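Local atomic coordinates of esterase (Uncultured bacterium, PDB entry 5EGN), a protein that degrades N-acyl homoserine lactones, the quorum-sensing signals of many bacteria, probably by hydrolysing their ester bond as an alpha/beta-hydrolase-fold esterase. Residues Phe142-Glu147 with Met165-Phe169. The protein carries 2 engineered substitutions. Numbering follows the deposited sequence.
Sequences FGGLLE and MKAHF
Both segments are helical over most of their length (phi -54 to -75°, psi -22 to -49° through 142-146), F169 departing with psi near -5°. L146 N donates a hydrogen bond to F142 O (2.9 Å) and E147 N one to G143 O (3.0 Å); H168 N makes a weak hydrogen bond to M165 O (3.3 Å). The backbones approach most closely at G143 and K166, whose CA atoms lie 6.3 Å apart; no hydrogen bond crosses, and side chains with the backbone of G143 and M165 make the contact. F169 takes chi1 p, which carries its ring to F142 (chi1 -149°). The rings form an offset stack, centroids 4.2 Å apart and planes at 23°, near-parallel and displaced so that two buried phenylalanines pack face to face; F142 CD2 is 3.4 Å from F169 CD2, and F142 CB adds a CH-pi contact, 3.9 Å from the F169 centroid. One turn on, branched L146 (chi1 -112°, chi2 49°) wedges CD2 between F169 CE2 at the ring edge (3.6 Å) and M165 CB (3.7 Å), 3.4 Å from M165 O. G143 presents bare backbone, its CA 4.0 Å from K166 CE and its N 3.9 Å from F169 CZ. K166 runs out nearly extended (m, t, t, t), its CE passing G143 so that NZ meets E147 OE2 in a long salt bridge of 3.9 Å at the exposed margin. These helices, 138-146 and 159-168, belong to the helical insertion between strands 110-116 and 206-211, the usual place of an alpha/beta-hydrolase cap. M165 continues the packing onto T30 and F243 in loops, and H168 reaches Y36 and F40 of the second subunit.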
# COMPACT_ATOMS: atom_id res chain seq x y z
N PHE A 142 18.43 -9.53 -10.76
CA PHE A 142 17.58 -9.08 -9.67
C PHE A 142 16.44 -10.06 -9.41
O PHE A 142 16.10 -10.34 -8.26
CB PHE A 142 17.00 -7.69 -9.97
CG PHE A 142 16.76 -6.85 -8.73
CD1 PHE A 142 17.45 -5.67 -8.53
CD2 PHE A 142 15.85 -7.26 -7.77
CE1 PHE A 142 17.23 -4.91 -7.39
CE2 PHE A 142 15.63 -6.50 -6.64
CZ PHE A 142 16.32 -5.33 -6.45
N GLY A 143 15.85 -10.59 -10.48
CA GLY A 143 14.82 -11.60 -10.35
C GLY A 143 15.34 -12.83 -9.64
O GLY A 143 14.73 -13.34 -8.69
N GLY A 144 16.50 -13.31 -10.10
CA GLY A 144 17.18 -14.42 -9.47
C GLY A 144 17.41 -14.20 -7.98
O GLY A 144 17.26 -15.12 -7.18
N LEU A 145 17.78 -12.97 -7.62
CA LEU A 145 17.98 -12.63 -6.22
C LEU A 145 16.66 -12.65 -5.45
O LEU A 145 16.60 -13.05 -4.29
CB LEU A 145 18.63 -11.25 -6.09
CG LEU A 145 18.92 -10.73 -4.68
CD1 LEU A 145 20.33 -10.19 -4.61
CD2 LEU A 145 17.92 -9.66 -4.27
N LEU A 146 15.59 -12.24 -6.13
CA LEU A 146 14.28 -12.14 -5.49
C LEU A 146 13.63 -13.50 -5.27
O LEU A 146 12.76 -13.64 -4.41
CB LEU A 146 13.36 -11.24 -6.31
CG LEU A 146 13.03 -9.94 -5.59
CD1 LEU A 146 14.30 -9.30 -5.06
CD2 LEU A 146 12.29 -8.99 -6.50
N GLU A 147 14.05 -14.50 -6.04
CA GLU A 147 13.56 -15.85 -5.81
C GLU A 147 14.10 -16.44 -4.50
O GLU A 147 13.63 -17.48 -4.04
CB GLU A 147 13.92 -16.76 -6.99
CG GLU A 147 12.93 -16.66 -8.13
CD GLU A 147 13.35 -17.47 -9.35
OE1 GLU A 147 14.45 -18.06 -9.33
OE2 GLU A 147 12.56 -17.52 -10.32
N MET A 165 7.17 -7.55 -5.98
CA MET A 165 8.56 -7.19 -5.74
C MET A 165 9.35 -7.22 -7.04
O MET A 165 10.24 -6.40 -7.25
CB MET A 165 9.20 -8.11 -4.71
CG MET A 165 9.94 -7.36 -3.62
SD MET A 165 8.86 -6.24 -2.71
CE MET A 165 7.80 -7.40 -1.85
N LYS A 166 9.01 -8.16 -7.92
CA LYS A 166 9.61 -8.19 -9.25
C LYS A 166 9.12 -7.01 -10.08
O LYS A 166 9.82 -6.54 -10.98
CB LYS A 166 9.29 -9.51 -9.96
CG LYS A 166 10.29 -10.62 -9.67
CD LYS A 166 10.06 -11.82 -10.57
CE LYS A 166 11.06 -12.93 -10.28
NZ LYS A 166 10.87 -14.11 -11.17
N ALA A 167 7.92 -6.54 -9.76
CA ALA A 167 7.35 -5.39 -10.44
C ALA A 167 8.02 -4.09 -9.99
O ALA A 167 8.17 -3.16 -10.79
CB ALA A 167 5.86 -5.32 -10.20
N HIS A 168 8.40 -4.03 -8.72
CA HIS A 168 8.98 -2.81 -8.14
C HIS A 168 10.20 -2.28 -8.89
O HIS A 168 10.31 -1.07 -9.12
CB HIS A 168 9.34 -3.05 -6.67
CG HIS A 168 8.27 -2.66 -5.71
ND1 HIS A 168 7.80 -1.37 -5.60
CD2 HIS A 168 7.58 -3.39 -4.80
CE1 HIS A 168 6.87 -1.32 -4.67
NE2 HIS A 168 6.71 -2.53 -4.17
N PHE A 169 11.13 -3.16 -9.26
CA PHE A 169 12.36 -2.70 -9.90
C PHE A 169 12.25 -2.68 -11.42
O PHE A 169 13.17 -2.23 -12.11
CB PHE A 169 13.55 -3.57 -9.48
CG PHE A 169 13.47 -5.00 -9.95
CD1 PHE A 169 13.94 -5.36 -11.21
CD2 PHE A 169 12.97 -5.99 -9.13
CE1 PHE A 169 13.88 -6.66 -11.64
CE2 PHE A 169 12.91 -7.30 -9.56
CZ PHE A 169 13.37 -7.64 -10.82